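Long-range contacts in envelope glycoprotein (Thogoto virus, PDB 5XEA), which probably attaches the virus to its host-cell receptor and afterwards drives fusion of the viral and host membranes: residues 33-38 with 151-156; 41-46 with 144-149; 165-170 with 415-420; 185-190 with 424-429. All coordinates share one frame; numbering follows the deposited sequence.

Overall arrangement
Contacts 1, 2 and 4 use strands 133-156, 40-56 and 187-192 of one large antiparallel sheet. Contact 2 pairs two of them, and the edge of 41-46 turned away from 144-149 is bonded to the strand of contact 4; their centres lie about 9 Å apart. Contact 1 packs the end of strand 133-156 on a second sheet. Its centre is about 20 Å from that of contact 2. Contact 3 joins the hairpin turn after strand 159-165 to the loop before the helix of contact 4, and touches the other three contacts. Glycan is attached at Asn168 in contact 3; another sugar approaches the Trp155 side chain of contact 1, nearest atoms about 3 Å apart.

Contact 1. Residues 33-38 with 151-156; sequences YTTSAQ and FNLQWV
Thr35 OG1 donates to Ala37 O at 2.7 Å, and both oxygens sit at the edge of the Phe151 ring, near its plane. The bond spans the chain just after the strand that ends at Thr35 and helps hold the threonine hydroxyl in place. Phe151 meets the pair with CZ, 3.5 Å from Thr35 OG1, the two side chains pointing at each other tip to tip; its CG lies between the backbone N and the carbonyl carbon (chi1 62°). Further round the ring, Phe151 CE2 comes to 3.6 Å from Gln38 C. The Phe151 ring also meets Phe195 and stands edge-to-face with Tyr242.

No hydrogen bond joins the two segments. Strands 33-35 and 152-156 run at 152° with axes 8.8 Å apart, too wide for neighbours in one sheet: they belong to two different antiparallel sheets of this gp64-family glycoprotein, and side chains fill the gap.

Leu153 supplies the middle of that filling. Its two methyls divide: CD1 lies 3.4 Å from Tyr33 O, and CD2 reaches tip to tip toward Thr35 CG2 at 3.9 Å. Farther along, the aromatic side chains of Tyr33 and Trp155 cross at about a right angle. Their ring planes stand at 89°, and the closest atoms, Tyr33 CE2 and Trp155 CH2, are 3.5 Å apart in an oblique meeting. The indole nitrogen of Trp155 is engaged elsewhere, by Tyr245 O, and the same side chain touches a sugar of an attached glycan.

Contact 2. Residues 41-46 with 144-149; sequences LLTAGY and VTTSPV
Leu42 and Ser147 exchange a pair of backbone hydrogen bonds: Leu42 N donates to Ser147 O at 2.8 Å, and Ser147 N donates to Leu42 O at the same length. Two residues on, Ala44 N donates a hydrogen bond to Thr145 O at 3.0 Å, and Thr145 N donates one to Ala44 O at 2.9 Å. All four N-H...O angles fall between 161° and 164°, so all four bonds are nearly straight. Leu42 with Ser147 and Ala44 with Thr145 are thus the hydrogen-bonded pairs of an antiparallel sheet. Between and beyond them, Leu41 with Pro148, Thr43 with Thr146 and Gly45 with Val144 are non-hydrogen-bonded pairs. Proline, which has no N-H to offer, occupies one of these.

The acceptors do extra duty. Leu42 O also receives a CA-H contact from Thr146 CA at 3.3 Å, and Thr145 O and Ala44 O receive similar ones from Thr43 CA and Val144 CA. On the other edge of 41-46, the backbones of Leu41, Thr43 and Gly45 bond to Lys192, Leu190 and Ser188.

Side-chain hydroxyls behave differently on the two faces. Beside Ala44 and Leu42, Thr145 OG1 donates to Ser147 OG at 3.0 Å, along its own strand. On the face of Thr43, the side chain of Thr146 lies alongside it, pointing the same way; Thr146 CG2, anti to the carbonyl carbon, comes to 3.5 Å from Thr43 OG1. Strand 41-46 is therefore an interior strand, its polar backbone engaged on both edges, and across this seam cohesion rests on main-chain bonds, with side chains adding chiefly van der Waals contact.

Contact 3. Residues 165-170 with 415-420; sequences LLPNGS and GTVQSE. With NAG (2-acetamido-2-deoxy-beta-D-glucopyranose), chain E.
Val417 packs its methyls against Leu165 and Pro167 at the tip of a beta-hairpin, where strands 159-165 and 171-174 are joined by a type I turn from Leu166 to Gly169. Val417 lies in the loop just before helix 421-437, whose N-cap position is Glu420.

Van der Waals contacts carry the junction; no hydrogen bond crosses it. With CG1 anti to the backbone N (chi1 176°), Val417 sets that methyl 3.7 Å from Leu165 O and 4.0 Å from Pro167 CA. The apolar pairs are Val417 CG2 with Leu165 CB, at 3.8 Å, and Val417 CG1 with Pro167 CD, at 4.3 Å. Gln418 CG, anti to the carbonyl carbon (chi1 -46°), lies 3.9 Å from Pro167 O, while the amide nitrogen NE2 of Gln418 bonds to Val277 O. Trp423 of the helix touches Val417, Pro167 and Leu166, adding to the apolar cluster.

Hydrogen bonds do not cross between the segments; in the hairpin turn, Gly169 N closes onto Leu166 O at 3.0 Å. Asn168 OD1 accepts from Ser170 N at 3.1 Å, which makes an Asx turn, the donor standing 37° above the carbonyl plane. That grip uses the oxygen of the amide and helps fix its orientation, while the nitrogen carries the sugar.

The covalent link is the third kind: Asn168, in an Asn-Gly-Ser sequon, bears an N-linked N-acetylglucosamine through ND2. The sugar also bonds to Glu184 OE1. The Leu166 methyl CD1 lies 3.6 Å from C5 of the sugar ring.

Contact 4. Residues 185-190 with 424-429; sequences KDFSYL and SFVVKS
Val426 wedges its forked side chain between two aromatic rings of the facing strand, Phe187 and Tyr189. Methyl CG2 settles over one face of the Phe187 ring as a CH-pi contact, 4.3 Å from the centroid and 21° off the ring normal, shifted toward the rim. The same methyl, Val426 CG2, meets the edge of Tyr189, 3.8 Å from CE1 and in the plane of that ring. Val426 CG1, placed anti to the backbone N (chi1 179°), abuts Tyr189 OH at 3.7 Å.

The Phe187 ring rests in turn against Phe425, Val426 and Ser429. Its CE1 touches Phe425 CD2 at 4.0 Å, and on another part of the rim Phe187 CE2 comes to 3.6 Å from Ser429 OG. This is helix-on-sheet packing: the axis of 424-429 runs at 170° to strand 187-190, 11.3 Å from it. Tyr46 meets the Phe187 ring on the face opposite Val426 CG2, and Trp182 stacks on Tyr189.

Near the plane of the Phe187 ring, at its edge, sits a water. It donates to Asp186 OD2 at 2.7 Å and is hydrogen-bonded to Ser429 OG at 2.7 Å, bridging two oxygens too far apart to bond directly.

Contact 1. Residues 33-38 with 151-156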
# COMPACT_ATOMS: atom_id res chain seq x y z
N TYR B 33 -23.84 6.94 11.35
CA TYR B 33 -24.03 5.64 11.98
C TYR B 33 -22.68 4.96 12.13
O TYR B 33 -21.98 4.74 11.13
CB TYR B 33 -24.96 4.76 11.15
CG TYR B 33 -26.32 5.35 10.89
CD1 TYR B 33 -27.40 5.07 11.73
CD2 TYR B 33 -26.55 6.17 9.79
CE1 TYR B 33 -28.66 5.60 11.49
CE2 TYR B 33 -27.80 6.70 9.54
CZ TYR B 33 -28.85 6.42 10.39
OH TYR B 33 -30.10 6.95 10.14
N THR B 34 -22.29 4.66 13.36
CA THR B 34 -21.06 3.94 13.67
C THR B 34 -21.37 2.77 14.59
O THR B 34 -22.51 2.56 15.00
CB THR B 34 -20.01 4.86 14.31
OG1 THR B 34 -20.54 5.39 15.53
CG2 THR B 34 -19.63 5.99 13.36
N THR B 35 -20.33 2.01 14.94
CA THR B 35 -20.48 0.80 15.73
C THR B 35 -19.67 0.90 17.02
O THR B 35 -18.67 1.62 17.10
CB THR B 35 -20.03 -0.47 14.95
OG1 THR B 35 -18.73 -0.28 14.39
CG2 THR B 35 -21.01 -0.79 13.82
N SER B 36 -20.13 0.15 18.02
CA SER B 36 -19.44 0.08 19.31
C SER B 36 -18.03 -0.47 19.16
O SER B 36 -17.08 0.04 19.77
CB SER B 36 -20.24 -0.78 20.28
OG SER B 36 -21.57 -0.99 19.82
N ALA B 37 -17.86 -1.52 18.36
CA ALA B 37 -16.56 -2.16 18.15
C ALA B 37 -16.20 -2.16 16.67
O ALA B 37 -17.02 -1.86 15.80
CB ALA B 37 -16.56 -3.58 18.71
N GLN B 38 -14.94 -2.48 16.39
CA GLN B 38 -14.43 -2.48 15.02
C GLN B 38 -14.15 -3.88 14.47
O GLN B 38 -13.45 -4.02 13.46
CB GLN B 38 -13.17 -1.62 14.93
CG GLN B 38 -13.34 -0.22 15.51
CD GLN B 38 -12.99 0.88 14.52
OE1 GLN B 38 -13.87 1.53 13.96
NE2 GLN B 38 -11.69 1.08 14.31
N PHE B 151 -14.80 -5.19 9.30
CA PHE B 151 -15.99 -5.17 8.45
C PHE B 151 -16.21 -3.74 7.97
O PHE B 151 -15.51 -2.82 8.37
CB PHE B 151 -17.21 -5.70 9.21
CG PHE B 151 -17.58 -4.88 10.43
CD1 PHE B 151 -18.48 -3.83 10.32
CD2 PHE B 151 -17.01 -5.14 11.66
CE1 PHE B 151 -18.81 -3.05 11.44
CE2 PHE B 151 -17.32 -4.38 12.77
CZ PHE B 151 -18.22 -3.33 12.66
N ASN B 152 -17.18 -3.58 7.07
CA ASN B 152 -17.68 -2.29 6.65
C ASN B 152 -19.13 -2.14 7.08
O ASN B 152 -19.81 -3.12 7.39
CB ASN B 152 -17.60 -2.11 5.13
CG ASN B 152 -16.18 -1.89 4.63
OD1 ASN B 152 -15.31 -1.39 5.35
ND2 ASN B 152 -15.95 -2.25 3.37
N LEU B 153 -19.60 -0.89 7.11
CA LEU B 153 -21.03 -0.62 7.11
C LEU B 153 -21.45 -0.22 5.70
O LEU B 153 -20.63 0.20 4.89
CB LEU B 153 -21.40 0.48 8.11
CG LEU B 153 -21.29 0.20 9.61
CD1 LEU B 153 -21.82 1.43 10.39
CD2 LEU B 153 -22.00 -1.08 10.02
N GLN B 154 -22.74 -0.35 5.42
CA GLN B 154 -23.20 -0.13 4.06
C GLN B 154 -24.70 0.16 4.07
O GLN B 154 -25.45 -0.46 4.82
CB GLN B 154 -22.90 -1.36 3.18
CG GLN B 154 -23.33 -1.21 1.73
CD GLN B 154 -22.80 -2.33 0.84
OE1 GLN B 154 -21.61 -2.67 0.89
NE2 GLN B 154 -23.67 -2.90 0.02
N TRP B 155 -25.11 1.10 3.23
CA TRP B 155 -26.52 1.40 3.04
C TRP B 155 -27.13 0.35 2.13
O TRP B 155 -26.67 0.17 0.99
CB TRP B 155 -26.71 2.78 2.41
CG TRP B 155 -26.49 3.94 3.31
CD1 TRP B 155 -25.42 4.76 3.32
CD2 TRP B 155 -27.41 4.47 4.27
NE1 TRP B 155 -25.58 5.74 4.25
CE2 TRP B 155 -26.80 5.59 4.85
CE3 TRP B 155 -28.68 4.09 4.71
CZ2 TRP B 155 -27.42 6.36 5.85
CZ3 TRP B 155 -29.29 4.85 5.71
CH2 TRP B 155 -28.66 5.96 6.27
N VAL B 156 -28.18 -0.32 2.60
CA VAL B 156 -28.96 -1.25 1.79
C VAL B 156 -30.43 -0.84 1.90
O VAL B 156 -31.04 -0.99 2.97
CB VAL B 156 -28.78 -2.71 2.22
CG1 VAL B 156 -29.60 -3.62 1.32
CG2 VAL B 156 -27.31 -3.10 2.16

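Contact 2. Residues 41-46 with 144-149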
# COMPACT_ATOMS: atom_id res chain seq x y z
N LEU B 41 -17.00 -11.24 15.02
CA LEU B 41 -16.42 -12.48 15.51
C LEU B 41 -16.68 -13.57 14.49
O LEU B 41 -17.84 -13.93 14.24
CB LEU B 41 -16.98 -12.89 16.87
CG LEU B 41 -16.15 -14.03 17.46
CD1 LEU B 41 -14.81 -13.51 17.96
CD2 LEU B 41 -16.91 -14.76 18.56
N LEU B 42 -15.62 -14.08 13.88
CA LEU B 42 -15.73 -15.18 12.94
C LEU B 42 -15.39 -16.46 13.67
O LEU B 42 -14.27 -16.63 14.16
CB LEU B 42 -14.81 -14.98 11.73
CG LEU B 42 -14.59 -16.24 10.89
CD1 LEU B 42 -15.86 -16.65 10.16
CD2 LEU B 42 -13.44 -16.04 9.93
N THR B 43 -16.36 -17.35 13.79
CA THR B 43 -16.12 -18.71 14.24
C THR B 43 -16.18 -19.62 13.03
O THR B 43 -17.18 -19.64 12.31
CB THR B 43 -17.13 -19.14 15.30
OG1 THR B 43 -17.03 -18.26 16.43
CG2 THR B 43 -16.83 -20.57 15.76
N ALA B 44 -15.09 -20.35 12.78
CA ALA B 44 -15.02 -21.25 11.64
C ALA B 44 -14.53 -22.61 12.11
O ALA B 44 -13.53 -22.71 12.81
CB ALA B 44 -14.09 -20.71 10.55
N GLY B 45 -15.24 -23.65 11.71
CA GLY B 45 -14.89 -25.01 12.09
C GLY B 45 -14.98 -25.97 10.92
O GLY B 45 -15.79 -25.80 10.01
N TYR B 46 -14.12 -26.99 10.97
CA TYR B 46 -14.09 -28.02 9.94
C TYR B 46 -14.03 -29.39 10.59
O TYR B 46 -13.54 -29.54 11.71
CB TYR B 46 -12.90 -27.85 8.96
CG TYR B 46 -11.52 -28.04 9.57
CD1 TYR B 46 -10.90 -29.29 9.55
CD2 TYR B 46 -10.84 -26.98 10.15
CE1 TYR B 46 -9.65 -29.47 10.11
CE2 TYR B 46 -9.60 -27.15 10.71
CZ TYR B 46 -9.00 -28.39 10.69
OH TYR B 46 -7.74 -28.54 11.26
N VAL B 144 -11.07 -25.67 14.88
CA VAL B 144 -11.95 -24.53 15.11
C VAL B 144 -11.09 -23.30 15.35
O VAL B 144 -10.01 -23.39 15.94
CB VAL B 144 -12.93 -24.78 16.27
CG1 VAL B 144 -12.16 -24.96 17.59
CG2 VAL B 144 -13.96 -23.64 16.40
N THR B 145 -11.57 -22.15 14.87
CA THR B 145 -10.98 -20.87 15.22
C THR B 145 -12.10 -19.90 15.57
O THR B 145 -13.21 -19.97 15.04
CB THR B 145 -10.12 -20.28 14.07
OG1 THR B 145 -9.27 -19.24 14.59
CG2 THR B 145 -10.98 -19.67 12.97
N THR B 146 -11.79 -18.99 16.49
CA THR B 146 -12.64 -17.83 16.78
C THR B 146 -11.75 -16.61 16.65
O THR B 146 -10.79 -16.46 17.41
CB THR B 146 -13.26 -17.90 18.18
OG1 THR B 146 -12.21 -18.02 19.15
CG2 THR B 146 -14.21 -19.09 18.30
N SER B 147 -12.02 -15.78 15.65
CA SER B 147 -11.09 -14.69 15.36
C SER B 147 -11.86 -13.43 15.04
O SER B 147 -12.94 -13.48 14.45
CB SER B 147 -10.16 -15.03 14.19
OG SER B 147 -9.50 -16.29 14.40
N PRO B 148 -11.32 -12.27 15.42
CA PRO B 148 -11.93 -11.01 15.00
C PRO B 148 -11.56 -10.68 13.56
O PRO B 148 -10.40 -10.79 13.15
CB PRO B 148 -11.32 -9.99 15.98
CG PRO B 148 -9.98 -10.55 16.28
CD PRO B 148 -10.14 -12.06 16.28
N VAL B 149 -12.56 -10.26 12.79
CA VAL B 149 -12.35 -9.79 11.43
C VAL B 149 -12.97 -8.40 11.28
O VAL B 149 -14.06 -8.14 11.81
CB VAL B 149 -12.93 -10.77 10.39
CG1 VAL B 149 -12.18 -12.16 10.43
CG2 VAL B 149 -14.42 -10.92 10.58

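Contact 3. Residues 165-170 with 415-420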
# COMPACT_ATOMS: atom_id res chain seq x y z
N LEU B 165 -17.02 -9.13 5.00
CA LEU B 165 -16.08 -9.15 3.89
C LEU B 165 -15.57 -10.58 3.70
O LEU B 165 -14.96 -11.15 4.61
CB LEU B 165 -14.93 -8.18 4.16
CG LEU B 165 -15.39 -6.75 4.53
CD1 LEU B 165 -14.23 -5.83 4.85
CD2 LEU B 165 -16.20 -6.17 3.41
N LEU B 166 -15.83 -11.14 2.54
CA LEU B 166 -15.37 -12.51 2.36
C LEU B 166 -14.04 -12.53 1.61
O LEU B 166 -13.74 -11.60 0.86
CB LEU B 166 -16.41 -13.33 1.60
CG LEU B 166 -17.82 -13.41 2.20
CD1 LEU B 166 -18.77 -14.19 1.29
CD2 LEU B 166 -17.80 -14.03 3.59
N PRO B 167 -13.20 -13.57 1.76
CA PRO B 167 -11.86 -13.53 1.14
C PRO B 167 -11.87 -13.63 -0.39
O PRO B 167 -10.84 -13.29 -1.00
CB PRO B 167 -11.13 -14.70 1.79
CG PRO B 167 -12.17 -15.52 2.47
CD PRO B 167 -13.31 -14.61 2.79
N ASN B 168 -12.98 -14.00 -1.02
CA ASN B 168 -13.05 -13.94 -2.49
C ASN B 168 -13.56 -12.61 -3.02
O ASN B 168 -13.80 -12.49 -4.22
CB ASN B 168 -13.92 -15.07 -3.04
CG ASN B 168 -15.37 -15.00 -2.56
OD1 ASN B 168 -15.81 -14.01 -1.96
ND2 ASN B 168 -16.12 -16.07 -2.82
N GLY B 169 -13.76 -11.61 -2.16
CA GLY B 169 -14.10 -10.29 -2.63
C GLY B 169 -15.58 -10.01 -2.68
O GLY B 169 -15.97 -8.86 -2.87
N SER B 170 -16.41 -11.03 -2.50
CA SER B 170 -17.83 -10.80 -2.29
C SER B 170 -18.09 -10.28 -0.88
O SER B 170 -17.24 -10.36 0.01
CB SER B 170 -18.62 -12.08 -2.56
OG SER B 170 -18.48 -12.46 -3.91
N GLY B 415 -5.34 -3.90 6.17
CA GLY B 415 -4.77 -5.05 5.49
C GLY B 415 -5.82 -5.80 4.69
O GLY B 415 -7.02 -5.54 4.78
N THR B 416 -5.37 -6.78 3.89
CA THR B 416 -6.33 -7.55 3.12
C THR B 416 -7.08 -8.51 4.04
O THR B 416 -6.57 -8.96 5.07
CB THR B 416 -5.65 -8.37 1.99
OG1 THR B 416 -4.66 -9.23 2.55
CG2 THR B 416 -5.02 -7.46 0.95
N VAL B 417 -8.31 -8.82 3.64
CA VAL B 417 -9.12 -9.82 4.33
C VAL B 417 -8.36 -11.14 4.46
O VAL B 417 -8.30 -11.75 5.54
CB VAL B 417 -10.47 -10.00 3.60
CG1 VAL B 417 -11.30 -11.08 4.23
CG2 VAL B 417 -11.25 -8.67 3.59
N GLN B 418 -7.73 -11.59 3.36
CA GLN B 418 -7.01 -12.86 3.37
C GLN B 418 -5.88 -12.86 4.39
O GLN B 418 -5.47 -13.93 4.84
CB GLN B 418 -6.41 -13.21 2.00
CG GLN B 418 -7.34 -13.03 0.81
CD GLN B 418 -7.31 -11.60 0.26
OE1 GLN B 418 -7.78 -10.68 0.91
NE2 GLN B 418 -6.78 -11.43 -0.95
N SER B 419 -5.35 -11.68 4.74
CA SER B 419 -4.29 -11.61 5.74
C SER B 419 -4.79 -11.91 7.14
O SER B 419 -3.97 -12.19 8.03
CB SER B 419 -3.65 -10.21 5.75
OG SER B 419 -2.75 -10.01 4.68
N GLU B 420 -6.09 -11.85 7.38
CA GLU B 420 -6.58 -12.02 8.74
C GLU B 420 -6.50 -13.48 9.17
O GLU B 420 -6.71 -14.39 8.37
CB GLU B 420 -8.01 -11.53 8.84
CG GLU B 420 -8.13 -10.04 8.57
CD GLU B 420 -9.56 -9.62 8.53
OE1 GLU B 420 -10.21 -9.88 7.50
OE2 GLU B 420 -10.01 -9.06 9.55
C1 NAG E . -17.50 -16.18 -2.42
C2 NAG E . -18.38 -16.81 -3.51
C3 NAG E . -19.78 -17.12 -2.98
C4 NAG E . -19.72 -17.91 -1.67
C5 NAG E . -18.85 -17.14 -0.69
C6 NAG E . -18.62 -17.83 0.63
C7 NAG E . -17.79 -16.12 -5.79
C8 NAG E . -18.00 -15.11 -6.87
N2 NAG E . -18.47 -15.92 -4.66
O3 NAG E . -20.52 -17.84 -3.96
O4 NAG E . -21.05 -18.09 -1.19
O5 NAG E . -17.54 -16.98 -1.26
O6 NAG E . -17.58 -18.78 0.53
O7 NAG E . -17.04 -17.09 -5.94

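Contact 4. Residues 185-190 with 424-429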
# COMPACT_ATOMS: atom_id res chain seq x y z
N LYS B 185 -18.51 -27.40 2.06
CA LYS B 185 -17.63 -28.57 2.01
C LYS B 185 -17.38 -29.03 3.44
O LYS B 185 -18.35 -29.44 4.10
CB LYS B 185 -16.38 -28.21 1.19
CG LYS B 185 -16.65 -27.66 -0.18
CD LYS B 185 -15.48 -27.96 -1.08
CE LYS B 185 -15.54 -27.24 -2.41
NZ LYS B 185 -15.14 -25.80 -2.25
N ASP B 186 -16.15 -28.96 3.96
CA ASP B 186 -15.80 -29.41 5.30
C ASP B 186 -16.00 -28.35 6.38
O ASP B 186 -16.02 -28.70 7.57
CB ASP B 186 -14.33 -29.87 5.29
CG ASP B 186 -13.37 -28.78 4.81
OD1 ASP B 186 -13.75 -27.96 3.93
OD2 ASP B 186 -12.23 -28.73 5.35
N PHE B 187 -16.17 -27.09 6.00
CA PHE B 187 -16.23 -25.95 6.91
C PHE B 187 -17.66 -25.50 7.13
O PHE B 187 -18.50 -25.53 6.22
CB PHE B 187 -15.41 -24.77 6.35
CG PHE B 187 -14.03 -24.64 6.95
CD1 PHE B 187 -13.82 -23.90 8.09
CD2 PHE B 187 -12.95 -25.29 6.37
CE1 PHE B 187 -12.54 -23.77 8.64
CE2 PHE B 187 -11.68 -25.19 6.92
CZ PHE B 187 -11.47 -24.43 8.05
N SER B 188 -17.93 -25.05 8.35
CA SER B 188 -19.03 -24.13 8.60
C SER B 188 -18.48 -22.84 9.20
O SER B 188 -17.43 -22.84 9.84
CB SER B 188 -20.08 -24.75 9.53
OG SER B 188 -20.64 -25.91 8.93
N TYR B 189 -19.21 -21.75 8.98
CA TYR B 189 -18.80 -20.42 9.39
C TYR B 189 -19.93 -19.73 10.13
O TYR B 189 -21.08 -19.73 9.67
CB TYR B 189 -18.41 -19.55 8.19
CG TYR B 189 -17.40 -20.17 7.27
CD1 TYR B 189 -16.05 -19.86 7.37
CD2 TYR B 189 -17.80 -21.04 6.27
CE1 TYR B 189 -15.11 -20.42 6.51
CE2 TYR B 189 -16.87 -21.62 5.40
CZ TYR B 189 -15.53 -21.30 5.53
OH TYR B 189 -14.62 -21.88 4.66
N LEU B 190 -19.60 -19.11 11.26
CA LEU B 190 -20.53 -18.29 12.01
C LEU B 190 -19.92 -16.90 12.21
O LEU B 190 -18.83 -16.78 12.80
CB LEU B 190 -20.88 -18.93 13.36
CG LEU B 190 -21.85 -18.18 14.28
CD1 LEU B 190 -23.22 -17.98 13.63
CD2 LEU B 190 -21.97 -18.92 15.59
N SER B 424 -7.22 -16.92 7.04
CA SER B 424 -6.05 -17.73 6.74
C SER B 424 -6.11 -19.09 7.43
O SER B 424 -5.41 -20.01 6.99
CB SER B 424 -4.76 -17.00 7.13
OG SER B 424 -4.66 -16.85 8.52
N PHE B 425 -6.91 -19.24 8.49
CA PHE B 425 -7.16 -20.54 9.11
C PHE B 425 -7.73 -21.53 8.10
O PHE B 425 -7.42 -22.73 8.14
CB PHE B 425 -8.13 -20.38 10.28
CG PHE B 425 -8.45 -21.66 11.06
CD1 PHE B 425 -7.54 -22.17 11.98
CD2 PHE B 425 -9.68 -22.28 10.93
CE1 PHE B 425 -7.83 -23.32 12.72
CE2 PHE B 425 -9.99 -23.44 11.67
CZ PHE B 425 -9.07 -23.95 12.56
N VAL B 426 -8.60 -21.06 7.21
CA VAL B 426 -9.20 -21.94 6.20
C VAL B 426 -8.14 -22.46 5.24
O VAL B 426 -8.14 -23.64 4.87
CB VAL B 426 -10.32 -21.19 5.45
CG1 VAL B 426 -10.95 -22.08 4.36
CG2 VAL B 426 -11.35 -20.64 6.45
N VAL B 427 -7.22 -21.58 4.81
CA VAL B 427 -6.15 -21.96 3.89
C VAL B 427 -5.18 -22.91 4.56
O VAL B 427 -4.75 -23.91 3.96
CB VAL B 427 -5.41 -20.70 3.38
CG1 VAL B 427 -4.29 -21.08 2.36
CG2 VAL B 427 -6.38 -19.70 2.76
N LYS B 428 -4.80 -22.62 5.81
CA LYS B 428 -3.95 -23.53 6.59
C LYS B 428 -4.60 -24.91 6.73
O LYS B 428 -3.91 -25.94 6.71
CB LYS B 428 -3.66 -22.94 7.97
CG LYS B 428 -2.67 -21.77 7.95
CD LYS B 428 -2.56 -21.08 9.31
CE LYS B 428 -1.85 -19.72 9.15
NZ LYS B 428 -1.93 -18.88 10.39
N SER B 429 -5.91 -24.95 6.93
CA SER B 429 -6.59 -26.25 7.01
C SER B 429 -6.44 -27.03 5.70
O SER B 429 -6.14 -28.23 5.70
CB SER B 429 -8.06 -26.04 7.37
OG SER B 429 -8.78 -27.26 7.23
O HOH W 1 -9.79 -27.84 4.74